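Local coordinates for protein DNA primase (Aquifex aeolicus, PDB 2AU3) that probably synthesises the short RNA primers from which DNA polymerase starts during replication, as a DnaG-family, zinc-containing RNA polymerase, at residues D8-E13 / E85-Y90; G64-K69 / I77-A82. All blocks are in the same frame, centred on the assembly; numbering follows the deposited sequence.

Contact 1: D8-E13 / E85-Y90; sequences DELRRE and ELAKRY
Leu10 reaches across to Ala87 with both of its methyl groups: CD1 comes within 3.9 Å of Ala87 CA, while Leu10 CD2 rests 4.0 Å from Ala87 CB. The leucine CB does not itself aim at helix 79-90; it is the turn of chi1 to 176°, which sets CG opposite the backbone N, that carries the branched end over. A branched side chain suits this place because its two methyls spread over the backbone and the small side chain of one alanine, and that alanine, lacking bulk, lets the leucine come up to its CA. One turn further along, Tyr90 and Glu13 make the second, more exposed meeting. Here Glu13 CG approaches Tyr90 CD1 at 4.0 Å, so the glutamate's aliphatic part does the touching, and its carboxylate plane stands almost perpendicular to the ring, 88° apart. The carbonyl oxygen of Glu13 lies obliquely near Tyr90 CE1. Both helices belong to the N-terminal zinc-binding domain, 6-13 coming before and 79-90 after the strands of the zinc-ribbon sheet in the chain, and their short segments cross at 61° with axes 10.5 Å apart. The contact is made by van der Waals packing, with no hydrogen bond or salt bridge across it. Leu86, which points toward helix 6-13, adds little to it directly, packing instead on Ile14 and on Ile68 and Val71 of helix 67-75. Tyr90 also leans on Asp18 and Val19 of helix 16-23.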
ATOM      1  N   ASP A   8     -24.415   3.349  -4.786  1.00 30.40           N
ATOM      2  CA  ASP A   8     -23.746   2.255  -5.468  1.00 30.57           C
ATOM      3  C   ASP A   8     -24.393   2.051  -6.859  1.00 29.53           C
ATOM      4  O   ASP A   8     -23.703   1.900  -7.869  1.00 29.32           O
ATOM      5  CB  ASP A   8     -23.855   0.985  -4.616  1.00 31.44           C
ATOM      6  CG  ASP A   8     -23.176  -0.223  -5.252  1.00 34.69           C
ATOM      7  OD1 ASP A   8     -21.988  -0.127  -5.674  1.00 38.27           O
ATOM      8  OD2 ASP A   8     -23.755  -1.330  -5.344  1.00 39.31           O
ATOM      9  N   GLU A   9     -25.720   2.068  -6.892  1.00 27.73           N
ATOM     10  CA  GLU A   9     -26.464   1.962  -8.144  1.00 26.98           C
ATOM     11  C   GLU A   9     -26.124   3.120  -9.081  1.00 25.94           C
ATOM     12  O   GLU A   9     -25.961   2.934 -10.280  1.00 25.42           O
ATOM     13  CB  GLU A   9     -27.981   1.909  -7.851  1.00 27.02           C
ATOM     14  CG  GLU A   9     -28.433   0.615  -7.183  1.00 26.59           C
ATOM     15  CD  GLU A   9     -28.087  -0.649  -7.989  1.00 30.89           C
ATOM     16  OE1 GLU A   9     -28.369  -0.698  -9.228  1.00 30.88           O
ATOM     17  OE2 GLU A   9     -27.578  -1.619  -7.375  1.00 27.35           O
ATOM     18  N   LEU A  10     -25.984   4.318  -8.530  1.00 25.30           N
ATOM     19  CA  LEU A  10     -25.565   5.456  -9.346  1.00 24.52           C
ATOM     20  C   LEU A  10     -24.184   5.205  -9.919  1.00 24.43           C
ATOM     21  O   LEU A  10     -23.960   5.399 -11.107  1.00 23.93           O
ATOM     22  CB  LEU A  10     -25.564   6.756  -8.541  1.00 23.79           C
ATOM     23  CG  LEU A  10     -25.048   7.993  -9.277  1.00 24.85           C
ATOM     24  CD1 LEU A  10     -25.796   8.230 -10.605  1.00 22.70           C
ATOM     25  CD2 LEU A  10     -25.083   9.241  -8.389  1.00 26.15           C
ATOM     26  N   ARG A  11     -23.248   4.789  -9.074  1.00 23.92           N
ATOM     27  CA  ARG A  11     -21.889   4.627  -9.548  1.00 24.83           C
ATOM     28  C   ARG A  11     -21.797   3.592 -10.667  1.00 24.78           C
ATOM     29  O   ARG A  11     -21.076   3.805 -11.624  1.00 24.83           O
ATOM     30  CB  ARG A  11     -20.953   4.229  -8.433  1.00 24.99           C
ATOM     31  CG  ARG A  11     -20.744   5.290  -7.389  1.00 26.38           C
ATOM     32  CD  ARG A  11     -20.320   4.684  -6.107  1.00 25.73           C
ATOM     33  NE  ARG A  11     -19.715   5.662  -5.232  1.00 29.01           N
ATOM     34  CZ  ARG A  11     -19.665   5.529  -3.928  1.00 26.18           C
ATOM     35  NH1 ARG A  11     -20.191   4.439  -3.354  1.00 25.00           N
ATOM     36  NH2 ARG A  11     -19.066   6.457  -3.198  1.00 27.70           N
ATOM     37  N   ARG A  12     -22.517   2.481 -10.525  1.00 24.92           N
ATOM     38  CA  ARG A  12     -22.557   1.443 -11.572  1.00 25.94           C
ATOM     39  C   ARG A  12     -23.031   1.983 -12.939  1.00 25.16           C
ATOM     40  O   ARG A  12     -22.472   1.643 -13.988  1.00 24.88           O
ATOM     41  CB  ARG A  12     -23.429   0.258 -11.143  1.00 26.40           C
ATOM     42  CG  ARG A  12     -22.848  -0.605  -9.997  1.00 29.41           C
ATOM     43  CD  ARG A  12     -23.918  -1.507  -9.320  1.00 34.45           C
ATOM     44  NE  ARG A  12     -23.374  -2.300  -8.212  1.00 38.58           N
ATOM     45  CZ  ARG A  12     -22.773  -3.483  -8.348  1.00 41.68           C
ATOM     46  NH1 ARG A  12     -22.635  -4.034  -9.548  1.00 41.85           N
ATOM     47  NH2 ARG A  12     -22.299  -4.118  -7.274  1.00 43.17           N
ATOM     48  N   GLU A  13     -24.041   2.844 -12.912  1.00 24.23           N
ATOM     49  CA  GLU A  13     -24.644   3.393 -14.121  1.00 23.63           C
ATOM     50  C   GLU A  13     -23.768   4.434 -14.841  1.00 23.78           C
ATOM     51  O   GLU A  13     -23.865   4.583 -16.067  1.00 22.84           O
ATOM     52  CB  GLU A  13     -26.000   4.014 -13.773  1.00 23.82           C
ATOM     53  CG  GLU A  13     -26.770   4.552 -14.975  1.00 23.52           C
ATOM     54  CD  GLU A  13     -27.496   3.463 -15.750  1.00 24.77           C
ATOM     55  OE1 GLU A  13     -27.337   2.253 -15.415  1.00 25.63           O
ATOM     56  OE2 GLU A  13     -28.217   3.816 -16.705  1.00 23.10           O
ATOM     57  N   GLU A  85     -26.299  15.806  -8.471  1.00 23.12           N
ATOM     58  CA  GLU A  85     -26.321  16.428  -9.783  1.00 24.99           C
ATOM     59  C   GLU A  85     -26.231  15.371 -10.894  1.00 24.40           C
ATOM     60  O   GLU A  85     -26.969  15.455 -11.893  1.00 23.66           O
ATOM     61  CB  GLU A  85     -25.199  17.463  -9.903  1.00 25.80           C
ATOM     62  CG  GLU A  85     -25.174  18.212 -11.229  1.00 33.33           C
ATOM     63  CD  GLU A  85     -26.387  19.113 -11.439  1.00 40.56           C
ATOM     64  OE1 GLU A  85     -27.134  19.393 -10.452  1.00 42.11           O
ATOM     65  OE2 GLU A  85     -26.589  19.548 -12.607  1.00 43.29           O
ATOM     66  N   LEU A  86     -25.361  14.366 -10.704  1.00 23.24           N
ATOM     67  CA  LEU A  86     -25.234  13.272 -11.674  1.00 22.92           C
ATOM     68  C   LEU A  86     -26.461  12.347 -11.695  1.00 22.87           C
ATOM     69  O   LEU A  86     -26.843  11.835 -12.750  1.00 23.10           O
ATOM     70  CB  LEU A  86     -23.957  12.448 -11.432  1.00 22.39           C
ATOM     71  CG  LEU A  86     -22.678  13.160 -11.854  1.00 23.25           C
ATOM     72  CD1 LEU A  86     -21.458  12.307 -11.619  1.00 21.54           C
ATOM     73  CD2 LEU A  86     -22.749  13.670 -13.319  1.00 22.76           C
ATOM     74  N   ALA A  87     -27.052  12.114 -10.531  1.00 22.77           N
ATOM     75  CA  ALA A  87     -28.242  11.268 -10.448  1.00 23.60           C
ATOM     76  C   ALA A  87     -29.388  11.854 -11.277  1.00 23.75           C
ATOM     77  O   ALA A  87     -30.067  11.119 -11.980  1.00 23.63           O
ATOM     78  CB  ALA A  87     -28.667  11.025  -8.974  1.00 22.30           C
ATOM     79  N   LYS A  88     -29.553  13.178 -11.229  1.00 24.95           N
ATOM     80  CA  LYS A  88     -30.535  13.862 -12.069  1.00 26.22           C
ATOM     81  C   LYS A  88     -30.234  13.670 -13.562  1.00 26.50           C
ATOM     82  O   LYS A  88     -31.122  13.321 -14.333  1.00 24.99           O
ATOM     83  CB  LYS A  88     -30.626  15.358 -11.712  1.00 26.55           C
ATOM     84  CG  LYS A  88     -31.153  15.620 -10.297  1.00 29.27           C
ATOM     85  CD  LYS A  88     -31.400  17.113 -10.041  1.00 32.56           C
ATOM     86  CE  LYS A  88     -30.768  17.567  -8.726  1.00 36.08           C
ATOM     87  NZ  LYS A  88     -30.691  19.064  -8.577  1.00 35.49           N
ATOM     88  N   ARG A  89     -28.973  13.862 -13.952  1.00 27.36           N
ATOM     89  CA  ARG A  89     -28.552  13.652 -15.347  1.00 27.75           C
ATOM     90  C   ARG A  89     -28.792  12.217 -15.844  1.00 28.16           C
ATOM     91  O   ARG A  89     -29.008  11.993 -17.036  1.00 28.17           O
ATOM     92  CB  ARG A  89     -27.068  13.991 -15.513  1.00 28.26           C
ATOM     93  CG  ARG A  89     -26.759  15.479 -15.495  1.00 30.71           C
ATOM     94  CD  ARG A  89     -27.481  16.277 -16.591  1.00 36.35           C
ATOM     95  NE  ARG A  89     -27.064  15.942 -17.964  1.00 39.49           N
ATOM     96  CZ  ARG A  89     -25.853  16.181 -18.477  1.00 39.77           C
ATOM     97  NH1 ARG A  89     -24.899  16.725 -17.725  1.00 39.04           N
ATOM     98  NH2 ARG A  89     -25.595  15.867 -19.741  1.00 37.65           N
ATOM     99  N   TYR A  90     -28.749  11.250 -14.930  1.00 27.37           N
ATOM    100  CA  TYR A  90     -28.826   9.852 -15.324  1.00 27.61           C
ATOM    101  C   TYR A  90     -30.212   9.256 -15.065  1.00 27.11           C
ATOM    102  O   TYR A  90     -30.478   8.129 -15.460  1.00 27.57           O
ATOM    103  CB  TYR A  90     -27.708   9.027 -14.651  1.00 27.81           C
ATOM    104  CG  TYR A  90     -26.380   9.080 -15.400  1.00 29.04           C
ATOM    105  CD1 TYR A  90     -26.109   8.205 -16.468  1.00 31.44           C
ATOM    106  CD2 TYR A  90     -25.401  10.018 -15.056  1.00 31.27           C
ATOM    107  CE1 TYR A  90     -24.873   8.272 -17.176  1.00 31.60           C
ATOM    108  CE2 TYR A  90     -24.176  10.096 -15.752  1.00 32.07           C
ATOM    109  CZ  TYR A  90     -23.915   9.220 -16.799  1.00 32.27           C
ATOM    110  OH  TYR A  90     -22.713   9.331 -17.466  1.00 32.41           O
TER

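Contact 2: G64-K69 / I77-A82; sequences GGDAIK and ISYFEA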
ATOM      1  N   GLY A  64      -6.959  12.418  -8.088  1.00 21.59           N
ATOM      2  CA  GLY A  64      -7.523  11.230  -8.698  1.00 21.61           C
ATOM      3  C   GLY A  64      -8.834  10.866  -8.055  1.00 21.60           C
ATOM      4  O   GLY A  64      -9.131  11.323  -6.952  1.00 22.28           O
ATOM      5  N   GLY A  65      -9.625  10.053  -8.742  1.00 21.06           N
ATOM      6  CA  GLY A  65     -10.864   9.561  -8.174  1.00 21.24           C
ATOM      7  C   GLY A  65     -11.880   9.090  -9.206  1.00 21.50           C
ATOM      8  O   GLY A  65     -11.554   8.893 -10.386  1.00 21.02           O
ATOM      9  N   ASP A  66     -13.125   8.910  -8.762  1.00 21.41           N
ATOM     10  CA  ASP A  66     -14.184   8.465  -9.661  1.00 20.77           C
ATOM     11  C   ASP A  66     -14.876   9.648 -10.340  1.00 20.47           C
ATOM     12  O   ASP A  66     -14.441  10.815 -10.222  1.00 19.89           O
ATOM     13  CB  ASP A  66     -15.193   7.512  -8.952  1.00 21.46           C
ATOM     14  CG  ASP A  66     -16.021   8.216  -7.857  1.00 23.47           C
ATOM     15  OD1 ASP A  66     -15.968   9.452  -7.761  1.00 23.30           O
ATOM     16  OD2 ASP A  66     -16.760   7.608  -7.037  1.00 25.59           O
ATOM     17  N   ALA A  67     -15.927   9.338 -11.093  1.00 19.75           N
ATOM     18  CA  ALA A  67     -16.640  10.347 -11.854  1.00 18.74           C
ATOM     19  C   ALA A  67     -17.347  11.378 -10.963  1.00 18.77           C
ATOM     20  O   ALA A  67     -17.282  12.574 -11.229  1.00 18.88           O
ATOM     21  CB  ALA A  67     -17.641   9.675 -12.798  1.00 18.99           C
ATOM     22  N   ILE A  68     -18.027  10.920  -9.914  1.00 18.62           N
ATOM     23  CA  ILE A  68     -18.694  11.845  -9.010  1.00 18.69           C
ATOM     24  C   ILE A  68     -17.682  12.831  -8.417  1.00 19.01           C
ATOM     25  O   ILE A  68     -17.953  14.045  -8.287  1.00 19.45           O
ATOM     26  CB  ILE A  68     -19.381  11.086  -7.856  1.00 19.18           C
ATOM     27  CG1 ILE A  68     -20.540  10.223  -8.393  1.00 19.83           C
ATOM     28  CG2 ILE A  68     -19.863  12.098  -6.775  1.00 18.29           C
ATOM     29  CD1 ILE A  68     -21.080   9.197  -7.379  1.00 21.34           C
ATOM     30  N   LYS A  69     -16.532  12.295  -8.025  1.00 17.97           N
ATOM     31  CA  LYS A  69     -15.483  13.094  -7.425  1.00 18.81           C
ATOM     32  C   LYS A  69     -14.961  14.144  -8.410  1.00 18.39           C
ATOM     33  O   LYS A  69     -14.706  15.283  -8.019  1.00 18.71           O
ATOM     34  CB  LYS A  69     -14.343  12.197  -6.950  1.00 19.39           C
ATOM     35  CG  LYS A  69     -13.096  12.963  -6.576  1.00 21.10           C
ATOM     36  CD  LYS A  69     -12.345  12.232  -5.489  1.00 25.36           C
ATOM     37  CE  LYS A  69     -11.367  13.143  -4.800  1.00 26.58           C
ATOM     38  NZ  LYS A  69     -10.134  12.387  -4.473  1.00 27.54           N
ATOM     39  N   ILE A  77     -18.185  21.543  -5.181  1.00 24.26           N
ATOM     40  CA  ILE A  77     -19.286  21.087  -4.330  1.00 23.19           C
ATOM     41  C   ILE A  77     -18.874  19.782  -3.651  1.00 22.67           C
ATOM     42  O   ILE A  77     -17.825  19.194  -3.968  1.00 22.01           O
ATOM     43  CB  ILE A  77     -20.643  20.892  -5.142  1.00 23.65           C
ATOM     44  CG1 ILE A  77     -20.537  19.764  -6.183  1.00 23.11           C
ATOM     45  CG2 ILE A  77     -21.120  22.201  -5.785  1.00 24.71           C
ATOM     46  CD1 ILE A  77     -21.696  19.769  -7.263  1.00 23.61           C
ATOM     47  N   SER A  78     -19.688  19.331  -2.713  1.00 21.85           N
ATOM     48  CA  SER A  78     -19.366  18.119  -1.990  1.00 21.68           C
ATOM     49  C   SER A  78     -19.550  16.893  -2.886  1.00 21.16           C
ATOM     50  O   SER A  78     -20.297  16.907  -3.884  1.00 20.47           O
ATOM     51  CB  SER A  78     -20.247  17.993  -0.751  1.00 21.54           C
ATOM     52  OG  SER A  78     -21.520  17.515  -1.125  1.00 24.18           O
ATOM     53  N   TYR A  79     -18.879  15.826  -2.518  1.00 21.56           N
ATOM     54  CA  TYR A  79     -19.027  14.566  -3.227  1.00 21.75           C
ATOM     55  C   TYR A  79     -20.515  14.226  -3.430  1.00 22.33           C
ATOM     56  O   TYR A  79     -20.960  13.944  -4.558  1.00 22.46           O
ATOM     57  CB  TYR A  79     -18.285  13.465  -2.469  1.00 20.85           C
ATOM     58  CG  TYR A  79     -18.258  12.157  -3.189  1.00 21.30           C
ATOM     59  CD1 TYR A  79     -17.225  11.843  -4.079  1.00 22.91           C
ATOM     60  CD2 TYR A  79     -19.265  11.224  -2.988  1.00 21.85           C
ATOM     61  CE1 TYR A  79     -17.209  10.617  -4.755  1.00 21.21           C
ATOM     62  CE2 TYR A  79     -19.272  10.020  -3.667  1.00 21.36           C
ATOM     63  CZ  TYR A  79     -18.240   9.716  -4.541  1.00 20.40           C
ATOM     64  OH  TYR A  79     -18.259   8.501  -5.191  1.00 22.01           O
ATOM     65  N   PHE A  80     -21.288  14.261  -2.350  1.00 22.63           N
ATOM     66  CA  PHE A  80     -22.711  13.888  -2.426  1.00 22.96           C
ATOM     67  C   PHE A  80     -23.617  14.913  -3.115  1.00 22.60           C
ATOM     68  O   PHE A  80     -24.607  14.536  -3.785  1.00 22.71           O
ATOM     69  CB  PHE A  80     -23.236  13.505  -1.050  1.00 24.30           C
ATOM     70  CG  PHE A  80     -22.634  12.234  -0.514  1.00 24.58           C
ATOM     71  CD1 PHE A  80     -22.781  11.034  -1.209  1.00 27.47           C
ATOM     72  CD2 PHE A  80     -21.930  12.232   0.683  1.00 29.11           C
ATOM     73  CE1 PHE A  80     -22.222   9.848  -0.727  1.00 28.94           C
ATOM     74  CE2 PHE A  80     -21.350  11.045   1.170  1.00 28.06           C
ATOM     75  CZ  PHE A  80     -21.523   9.856   0.470  1.00 29.68           C
ATOM     76  N   GLU A  81     -23.259  16.191  -3.017  1.00 21.60           N
ATOM     77  CA  GLU A  81     -23.826  17.204  -3.910  1.00 21.88           C
ATOM     78  C   GLU A  81     -23.590  16.862  -5.397  1.00 20.93           C
ATOM     79  O   GLU A  81     -24.499  16.959  -6.224  1.00 20.72           O
ATOM     80  CB  GLU A  81     -23.279  18.607  -3.572  1.00 22.88           C
ATOM     81  CG  GLU A  81     -23.904  19.237  -2.334  1.00 24.83           C
ATOM     82  CD  GLU A  81     -23.291  20.587  -1.952  1.00 31.22           C
ATOM     83  OE1 GLU A  81     -22.049  20.743  -1.975  1.00 30.13           O
ATOM     84  OE2 GLU A  81     -24.066  21.510  -1.599  1.00 36.14           O
ATOM     85  N   ALA A  82     -22.366  16.478  -5.733  1.00 19.48           N
ATOM     86  CA  ALA A  82     -22.032  16.062  -7.104  1.00 19.07           C
ATOM     87  C   ALA A  82     -22.802  14.810  -7.477  1.00 20.02           C
ATOM     88  O   ALA A  82     -23.269  14.670  -8.620  1.00 20.86           O
ATOM     89  CB  ALA A  82     -20.522  15.805  -7.242  1.00 17.26           C
TER
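Tyr79 lays one face of its ring against Ile68, whose CG2 sits 3.5 Å from the ring centroid and only 7° off the normal, a CH-pi contact. A chi1 of -174° swings the ring away from the backbone N, past this methyl to Asp66, whose OD2 receives the Tyr79 OH proton on its syn lone pair at 2.5 Å. Carboxylate and ring are nearly coplanar. A tyrosine suits the spot because it joins an apolar face to a polar end. Asp66 is also the N-cap residue of helix 67-75, and its OD1 accepts from Lys69 N at 2.9 Å. Ala82, small enough for close approach, brings its CB to 3.3 Å from Ile68 O. These are the paired helices that follow the last strand, 64-65, of the zinc-ribbon sheet. The buried Lys69 lends its CB to the ring, 3.9 Å from Tyr79 CE1, while its NZ turns away to Gly64 O at 2.9 Å and to salt bridges with Asp110 and Asp114 of helix 101-122. Away from this tight core, the start of helix 79-90 closes on itself in a capping box, with Glu81 N bonded to Ser78 OG and Ser78 N to Glu81 OE1 at 2.8 Å; the exposed Glu81 does not meet 64-69.

Contacts 1 and 2 share helix 79-90: its first turn meets segment 64-69 and its last turns meet segment 8-13, with the contact centres about 11 Å apart. Arg11 connects them, its NH2 lying 3.0 Å from Tyr79 OH in a probable hydrogen bond, while its CG packs on Ile68 CD1 at 3.9 Å. Leu86 CD1 likewise reaches Ile68 CA at 3.8 Å, so Ile68 meets residues of both contacts. All four segments belong to the zinc-binding region. The zinc held by Cys37, His40, Cys58 and Cys61 lies about 12 Å from the side chain of Lys69; neither contact supplies a zinc ligand or any of the predicted magnesium-binding residues.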